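PDB 3O2P: cell division control protein 53 from Saccharomyces cerevisiae, which serves, through a C-terminal neddylation domain seen here, as the cullin scaffold of SCF E3 ubiquitin ligases, which mark target proteins for proteasomal degradation. Local coordinates for residues 29-34 with 41-46; 22-27 with 55-60. All coordinates share one frame; numbering follows the deposited sequence.

Interaction 1 of 2, residues 29-34 with 41-46; sequences VRIMKA and TTLVNE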
ATOM      1  N   VAL B  29      -7.463 -14.774  17.375  1.00 20.39           N
ATOM      2  CA  VAL B  29      -8.689 -13.993  17.589  1.00 25.36           C
ATOM      3  C   VAL B  29      -9.127 -14.037  19.061  1.00 23.31           C
ATOM      4  O   VAL B  29      -9.572 -13.031  19.615  1.00 24.54           O
ATOM      5  CB  VAL B  29      -9.843 -14.496  16.712  1.00 19.41           C
ATOM      6  CG1 VAL B  29     -11.129 -13.767  17.072  1.00 24.78           C
ATOM      7  CG2 VAL B  29      -9.515 -14.295  15.246  1.00 29.00           C
ATOM      8  N   ARG B  30      -8.992 -15.211  19.673  1.00 20.18           N
ATOM      9  CA  ARG B  30      -9.267 -15.413  21.094  1.00 26.59           C
ATOM     10  C   ARG B  30      -8.404 -14.476  21.948  1.00 27.78           C
ATOM     11  O   ARG B  30      -8.910 -13.722  22.781  1.00 28.58           O
ATOM     12  CB  ARG B  30      -8.972 -16.868  21.463  1.00 34.58           C
ATOM     13  CG  ARG B  30      -9.932 -17.497  22.462  1.00 39.65           C
ATOM     14  CD  ARG B  30      -9.593 -18.973  22.697  1.00 46.35           C
ATOM     15  NE  ARG B  30      -9.665 -19.752  21.461  1.00 57.87           N
ATOM     16  CZ  ARG B  30      -8.730 -20.603  21.042  1.00 58.91           C
ATOM     17  NH1 ARG B  30      -7.630 -20.799  21.759  1.00 51.86           N
ATOM     18  NH2 ARG B  30      -8.898 -21.261  19.901  1.00 64.59           N
ATOM     19  N   ILE B  31      -7.096 -14.521  21.739  1.00 23.16           N
ATOM     20  CA  ILE B  31      -6.184 -13.656  22.478  1.00 27.67           C
ATOM     21  C   ILE B  31      -6.536 -12.170  22.297  1.00 32.08           C
ATOM     22  O   ILE B  31      -6.723 -11.438  23.272  1.00 28.73           O
ATOM     23  CB  ILE B  31      -4.728 -13.894  22.039  1.00 21.05           C
ATOM     24  CG1 ILE B  31      -4.285 -15.312  22.428  1.00 25.72           C
ATOM     25  CG2 ILE B  31      -3.811 -12.838  22.627  1.00 21.93           C
ATOM     26  CD1 ILE B  31      -3.013 -15.792  21.717  1.00 23.83           C
ATOM     27  N   MET B  32      -6.631 -11.735  21.045  1.00 30.03           N
ATOM     28  CA  MET B  32      -6.868 -10.325  20.751  1.00 33.72           C
ATOM     29  C   MET B  32      -8.238  -9.846  21.213  1.00 31.99           C
ATOM     30  O   MET B  32      -8.405  -8.692  21.581  1.00 33.92           O
ATOM     31  CB  MET B  32      -6.677 -10.046  19.259  1.00 26.16           C
ATOM     32  CG  MET B  32      -5.242 -10.207  18.808  1.00 22.40           C
ATOM     33  SD  MET B  32      -4.103  -9.178  19.761  1.00 24.22           S
ATOM     34  CE  MET B  32      -4.739  -7.543  19.382  1.00 35.73           C
ATOM     35  N   LYS B  33      -9.224 -10.733  21.212  1.00 31.33           N
ATOM     36  CA  LYS B  33     -10.540 -10.325  21.654  1.00 33.15           C
ATOM     37  C   LYS B  33     -10.475  -9.945  23.132  1.00 39.06           C
ATOM     38  O   LYS B  33     -11.208  -9.072  23.594  1.00 38.94           O
ATOM     39  CB  LYS B  33     -11.556 -11.435  21.413  1.00 43.46           C
ATOM     40  CG  LYS B  33     -12.990 -11.015  21.661  1.00 54.94           C
ATOM     41  CD  LYS B  33     -13.940 -12.148  21.319  1.00 62.50           C
ATOM     42  CE  LYS B  33     -15.349 -11.848  21.799  1.00 67.98           C
ATOM     43  NZ  LYS B  33     -15.353 -11.410  23.222  1.00 70.51           N
ATOM     44  N   ALA B  34      -9.575 -10.596  23.862  1.00 43.94           N
ATOM     45  CA  ALA B  34      -9.430 -10.364  25.295  1.00 36.34           C
ATOM     46  C   ALA B  34      -8.400  -9.278  25.628  1.00 42.50           C
ATOM     47  O   ALA B  34      -8.583  -8.521  26.584  1.00 43.20           O
ATOM     48  CB  ALA B  34      -9.076 -11.661  25.996  1.00 32.00           C
ATOM     49  N   THR B  41       5.441  -8.899  19.136  1.00 27.70           N
ATOM     50  CA  THR B  41       6.202  -9.874  19.882  1.00 30.50           C
ATOM     51  C   THR B  41       5.338 -10.613  20.907  1.00 33.18           C
ATOM     52  O   THR B  41       5.377 -11.846  21.002  1.00 27.36           O
ATOM     53  CB  THR B  41       7.399  -9.196  20.569  1.00 35.81           C
ATOM     54  OG1 THR B  41       8.577  -9.428  19.785  1.00 39.96           O
ATOM     55  CG2 THR B  41       7.598  -9.735  21.983  1.00 38.21           C
ATOM     56  N   THR B  42       4.552  -9.868  21.673  1.00 28.34           N
ATOM     57  CA  THR B  42       3.750 -10.495  22.719  1.00 32.62           C
ATOM     58  C   THR B  42       2.656 -11.399  22.144  1.00 27.87           C
ATOM     59  O   THR B  42       2.369 -12.443  22.708  1.00 27.02           O
ATOM     60  CB  THR B  42       3.121  -9.458  23.660  1.00 35.21           C
ATOM     61  OG1 THR B  42       4.117  -8.503  24.048  1.00 41.97           O
ATOM     62  CG2 THR B  42       2.554 -10.145  24.895  1.00 28.95           C
ATOM     63  N   LEU B  43       2.048 -11.002  21.027  1.00 31.88           N
ATOM     64  CA  LEU B  43       0.998 -11.818  20.414  1.00 23.29           C
ATOM     65  C   LEU B  43       1.569 -13.137  19.919  1.00 19.59           C
ATOM     66  O   LEU B  43       1.007 -14.194  20.180  1.00 21.91           O
ATOM     67  CB  LEU B  43       0.337 -11.085  19.247  1.00 17.98           C
ATOM     68  CG  LEU B  43      -0.649 -11.913  18.407  1.00 19.55           C
ATOM     69  CD1 LEU B  43      -1.758 -12.510  19.295  1.00 12.31           C
ATOM     70  CD2 LEU B  43      -1.256 -11.074  17.273  1.00 19.34           C
ATOM     71  N   VAL B  44       2.692 -13.063  19.205  1.00 17.13           N
ATOM     72  CA  VAL B  44       3.300 -14.248  18.625  1.00 21.96           C
ATOM     73  C   VAL B  44       3.679 -15.227  19.729  1.00 25.01           C
ATOM     74  O   VAL B  44       3.377 -16.407  19.638  1.00 23.49           O
ATOM     75  CB  VAL B  44       4.552 -13.907  17.794  1.00 21.88           C
ATOM     76  CG1 VAL B  44       5.315 -15.186  17.447  1.00 27.71           C
ATOM     77  CG2 VAL B  44       4.165 -13.130  16.527  1.00 18.72           C
ATOM     78  N   ASN B  45       4.328 -14.724  20.775  1.00 25.62           N
ATOM     79  CA  ASN B  45       4.694 -15.553  21.916  1.00 26.00           C
ATOM     80  C   ASN B  45       3.484 -16.187  22.584  1.00 26.63           C
ATOM     81  O   ASN B  45       3.471 -17.374  22.876  1.00 32.99           O
ATOM     82  CB  ASN B  45       5.512 -14.747  22.930  1.00 21.05           C
ATOM     83  CG  ASN B  45       6.940 -14.568  22.479  1.00 28.78           C
ATOM     84  OD1 ASN B  45       7.407 -15.315  21.625  1.00 30.53           O
ATOM     85  ND2 ASN B  45       7.639 -13.575  23.032  1.00 31.13           N
ATOM     86  N   GLU B  46       2.457 -15.389  22.818  1.00 29.94           N
ATOM     87  CA  GLU B  46       1.261 -15.906  23.456  1.00 28.46           C
ATOM     88  C   GLU B  46       0.614 -16.977  22.582  1.00 29.77           C
ATOM     89  O   GLU B  46       0.236 -18.049  23.073  1.00 27.90           O
ATOM     90  CB  GLU B  46       0.277 -14.770  23.778  1.00 23.69           C
ATOM     91  CG  GLU B  46      -0.885 -15.207  24.675  1.00 35.34           C
ATOM     92  CD  GLU B  46      -0.417 -15.866  25.973  1.00 47.83           C
ATOM     93  OE1 GLU B  46       0.693 -15.544  26.458  1.00 53.54           O
ATOM     94  OE2 GLU B  46      -1.165 -16.704  26.514  1.00 50.69           O
TER
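Ile31 and Leu43 have the nearest CA atoms of the two helical segments, 7.7 Å apart. The segments belong to the first two helices of a winged-helix domain, joined by the short strand 37-39. Their axes pass at 10.6 Å with N-to-C directions 133° apart, so the chain largely reverses; at that spacing it is chiefly side chains that bridge the gap, and no hydrogen bond crosses it.

Ile31 sends its two branches to different partners. Its CG2 meets Leu43 CD1 at 3.9 Å, while CG1 carries CD1 over to the aliphatic part of Glu46. Leu43 does not start out aimed at the first helix, but with CG anti to the backbone N (chi1 172°) its CD1 methyl comes up against both Ile31 CG2 and the sulfur of Met32. The bent Met32 chain crosses Leu43 at about a right angle, with SD 4.1 Å from Leu43 CD1. Tyr84 of strand 83-86 and Ile66 of helix 59-71 also touch Leu43, which places it in the domain core. Next to Met32 in the chain is Lys33, by similarity the NEDD8 acceptor.

Glu46 shows how an acidic residue can edge an apolar seam: its chain bends at chi2 (55°), its carboxylate OE2 is hydrogen-bonded by Gln50 NE2 in the same helix, and its CG rests 3.7 Å from Ile31 CD1.

Interaction 2 of 2, residues 22-27 with 55-60; sequences IFLEAC and FNAKVS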
ATOM      1  N   ILE B  22      -6.022 -22.660  10.297  1.00 17.86           N
ATOM      2  CA  ILE B  22      -7.345 -22.483  10.868  1.00 21.84           C
ATOM      3  C   ILE B  22      -7.281 -22.505  12.396  1.00 24.80           C
ATOM      4  O   ILE B  22      -7.985 -21.750  13.062  1.00 20.95           O
ATOM      5  CB  ILE B  22      -8.324 -23.553  10.365  1.00 29.15           C
ATOM      6  CG1 ILE B  22      -8.835 -23.173   8.971  1.00 28.46           C
ATOM      7  CG2 ILE B  22      -9.489 -23.710  11.345  1.00 25.92           C
ATOM      8  CD1 ILE B  22      -9.557 -24.310   8.254  1.00 28.46           C
ATOM      9  N   PHE B  23      -6.439 -23.367  12.954  1.00 14.71           N
ATOM     10  CA  PHE B  23      -6.318 -23.403  14.406  1.00 21.20           C
ATOM     11  C   PHE B  23      -5.674 -22.122  14.937  1.00 24.81           C
ATOM     12  O   PHE B  23      -6.157 -21.540  15.909  1.00 25.48           O
ATOM     13  CB  PHE B  23      -5.542 -24.637  14.881  1.00 20.63           C
ATOM     14  CG  PHE B  23      -5.221 -24.607  16.345  1.00 20.36           C
ATOM     15  CD1 PHE B  23      -6.133 -25.065  17.282  1.00 28.34           C
ATOM     16  CD2 PHE B  23      -4.017 -24.087  16.783  1.00 23.80           C
ATOM     17  CE1 PHE B  23      -5.836 -25.018  18.641  1.00 35.08           C
ATOM     18  CE2 PHE B  23      -3.713 -24.032  18.133  1.00 32.09           C
ATOM     19  CZ  PHE B  23      -4.622 -24.495  19.067  1.00 28.83           C
ATOM     20  N   LEU B  24      -4.594 -21.678  14.294  1.00 16.70           N
ATOM     21  CA  LEU B  24      -3.861 -20.513  14.773  1.00 21.02           C
ATOM     22  C   LEU B  24      -4.662 -19.231  14.604  1.00 22.51           C
ATOM     23  O   LEU B  24      -4.534 -18.308  15.404  1.00 18.72           O
ATOM     24  CB  LEU B  24      -2.514 -20.370  14.063  1.00 18.08           C
ATOM     25  CG  LEU B  24      -1.466 -21.437  14.343  1.00 22.59           C
ATOM     26  CD1 LEU B  24      -0.299 -21.325  13.360  1.00 17.33           C
ATOM     27  CD2 LEU B  24      -0.997 -21.337  15.787  1.00 19.17           C
ATOM     28  N   GLU B  25      -5.480 -19.169  13.557  1.00 18.24           N
ATOM     29  CA  GLU B  25      -6.334 -18.006  13.367  1.00 17.72           C
ATOM     30  C   GLU B  25      -7.333 -17.843  14.504  1.00 17.12           C
ATOM     31  O   GLU B  25      -7.537 -16.728  14.984  1.00 23.51           O
ATOM     32  CB  GLU B  25      -7.048 -18.040  12.011  1.00 10.35           C
ATOM     33  CG  GLU B  25      -6.129 -17.662  10.849  1.00 17.92           C
ATOM     34  CD  GLU B  25      -6.863 -17.620   9.516  1.00 22.39           C
ATOM     35  OE1 GLU B  25      -8.029 -17.165   9.488  1.00 26.33           O
ATOM     36  OE2 GLU B  25      -6.270 -18.051   8.503  1.00 31.63           O
ATOM     37  N   ALA B  26      -7.957 -18.939  14.929  1.00 17.16           N
ATOM     38  CA  ALA B  26      -8.917 -18.868  16.038  1.00 16.62           C
ATOM     39  C   ALA B  26      -8.198 -18.563  17.347  1.00 22.54           C
ATOM     40  O   ALA B  26      -8.700 -17.809  18.184  1.00 20.65           O
ATOM     41  CB  ALA B  26      -9.688 -20.146  16.162  1.00 16.79           C
ATOM     42  N   CYS B  27      -7.019 -19.150  17.528  1.00 19.01           N
ATOM     43  CA  CYS B  27      -6.228 -18.854  18.713  1.00 21.19           C
ATOM     44  C   CYS B  27      -5.937 -17.349  18.797  1.00 25.36           C
ATOM     45  O   CYS B  27      -6.147 -16.725  19.828  1.00 27.05           O
ATOM     46  CB  CYS B  27      -4.925 -19.651  18.693  1.00 28.32           C
ATOM     47  SG  CYS B  27      -3.924 -19.458  20.173  1.00 42.39           S
ATOM     48  N   PHE B  55      -0.061 -28.345  18.933  1.00 40.85           N
ATOM     49  CA  PHE B  55       1.126 -28.624  18.141  1.00 39.30           C
ATOM     50  C   PHE B  55       2.169 -27.536  18.352  1.00 34.32           C
ATOM     51  O   PHE B  55       1.917 -26.551  19.047  1.00 35.95           O
ATOM     52  CB  PHE B  55       0.779 -28.764  16.656  1.00 33.67           C
ATOM     53  CG  PHE B  55       0.473 -27.461  15.983  1.00 37.67           C
ATOM     54  CD1 PHE B  55       1.454 -26.797  15.258  1.00 31.54           C
ATOM     55  CD2 PHE B  55      -0.786 -26.895  16.077  1.00 40.04           C
ATOM     56  CE1 PHE B  55       1.182 -25.594  14.640  1.00 24.68           C
ATOM     57  CE2 PHE B  55      -1.066 -25.682  15.458  1.00 39.98           C
ATOM     58  CZ  PHE B  55      -0.080 -25.031  14.741  1.00 28.30           C
ATOM     59  N   ASN B  56       3.343 -27.722  17.759  1.00 32.68           N
ATOM     60  CA  ASN B  56       4.413 -26.745  17.880  1.00 40.10           C
ATOM     61  C   ASN B  56       4.363 -25.689  16.769  1.00 47.29           C
ATOM     62  O   ASN B  56       4.899 -25.882  15.676  1.00 48.16           O
ATOM     63  CB  ASN B  56       5.776 -27.428  17.917  1.00 39.51           C
ATOM     64  CG  ASN B  56       6.905 -26.438  18.093  1.00 55.88           C
ATOM     65  OD1 ASN B  56       7.814 -26.355  17.264  1.00 62.47           O
ATOM     66  ND2 ASN B  56       6.835 -25.652  19.164  1.00 56.38           N
ATOM     67  N   ALA B  57       3.713 -24.573  17.066  1.00 40.92           N
ATOM     68  CA  ALA B  57       3.533 -23.509  16.093  1.00 32.11           C
ATOM     69  C   ALA B  57       4.845 -22.785  15.823  1.00 28.66           C
ATOM     70  O   ALA B  57       5.508 -22.320  16.750  1.00 29.61           O
ATOM     71  CB  ALA B  57       2.474 -22.527  16.583  1.00 24.33           C
ATOM     72  N   LYS B  58       5.222 -22.703  14.551  1.00 23.51           N
ATOM     73  CA  LYS B  58       6.380 -21.924  14.144  1.00 23.63           C
ATOM     74  C   LYS B  58       5.965 -20.468  13.925  1.00 34.12           C
ATOM     75  O   LYS B  58       4.820 -20.190  13.551  1.00 33.21           O
ATOM     76  CB  LYS B  58       6.975 -22.481  12.847  1.00 20.79           C
ATOM     77  CG  LYS B  58       7.564 -23.880  12.965  1.00 20.68           C
ATOM     78  CD  LYS B  58       8.756 -23.923  13.903  1.00 22.39           C
ATOM     79  CE  LYS B  58       9.298 -25.354  13.972  1.00 29.43           C
ATOM     80  NZ  LYS B  58      10.649 -25.395  14.607  1.00 27.56           N
ATOM     81  N   VAL B  59       6.900 -19.546  14.137  1.00 23.26           N
ATOM     82  CA  VAL B  59       6.606 -18.131  14.009  1.00 26.58           C
ATOM     83  C   VAL B  59       6.036 -17.839  12.621  1.00 28.33           C
ATOM     84  O   VAL B  59       5.054 -17.103  12.477  1.00 24.22           O
ATOM     85  CB  VAL B  59       7.862 -17.271  14.257  1.00 26.87           C
ATOM     86  CG1 VAL B  59       7.607 -15.808  13.878  1.00 19.56           C
ATOM     87  CG2 VAL B  59       8.310 -17.395  15.713  1.00 26.57           C
ATOM     88  N   SER B  60       6.650 -18.432  11.606  1.00 19.70           N
ATOM     89  CA  SER B  60       6.219 -18.221  10.233  1.00 24.59           C
ATOM     90  C   SER B  60       4.760 -18.627  10.040  1.00 24.85           C
ATOM     91  O   SER B  60       4.047 -18.016   9.251  1.00 19.18           O
ATOM     92  CB  SER B  60       7.113 -18.993   9.266  1.00 24.90           C
ATOM     93  OG  SER B  60       6.939 -20.385   9.420  1.00 30.88           O
TER
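Phe23 O accepts the backbone hydrogen bond of Cys27 N at 3.0 Å, part of helix 8-35, from which Phe23 and Leu24 reach the other segment. No polar bond spans the contact, which is made wholly by apolar groups. Residues 55-57 run extended towards helix 59-71, with Lys58 at its N-cap position, and the backbones stay well apart: Leu24 CA and Ala57 CA are separated by 8.1 Å.

The ring of Phe55 lies beside this gap and meets both Phe23 and Leu24. Its CG is placed between the backbone N and the carbonyl carbon (chi1 74°), which swings the ring towards the helix although its CB does not head there. Two neighbouring atoms of its rim then do the touching. CE2 comes to 3.6 Å from Phe23 CD2, and the two rings, with centroids 5.9 Å apart and planes at 68°, meet obliquely as their side chains run past each other in opposite directions.

The adjoining atom, Phe55 CZ, abuts the branch point of Leu24, with CG 3.9 Å away; Leu24 CD1 lies in the plane of the ring beyond the same edge. The other methyl, Leu24 CD2, touches the ring too and meets Ala57 CB at 3.8 Å. Leu24 thus touches both the ring and the alanine, and it is further enclosed by Cys47 and Ser51 of helix 40-51 and by Met61 and Ala65 of helix 59-71. Glu25, next to Leu24 in the chain, makes a salt bridge with Lys72.

The arrangement is that of a helix-turn-helix within a winged-helix fold, in which the turn between the second and third helices packs against the first.

Overall arrangement
From the N terminus, the chain runs along helix 8-35, which supplies one side of both contacts: residues 22-27 to interaction 2, then residues 29-34 to interaction 1. Strand 37-39 turns it back into helix 40-51, and interaction 1 closes this short loop. The chain then continues through the turn to the start of helix 59-71, where interaction 2 closes a longer loop that encloses the first; the two nest and do not cross. Their centres are about 11 Å apart, and Val44 CG1 meets Val59 CG2 at 4.1 Å, joining them directly. Together they join helix 40-51, and the loop that leads into helix 59-71, to different parts of helix 8-35.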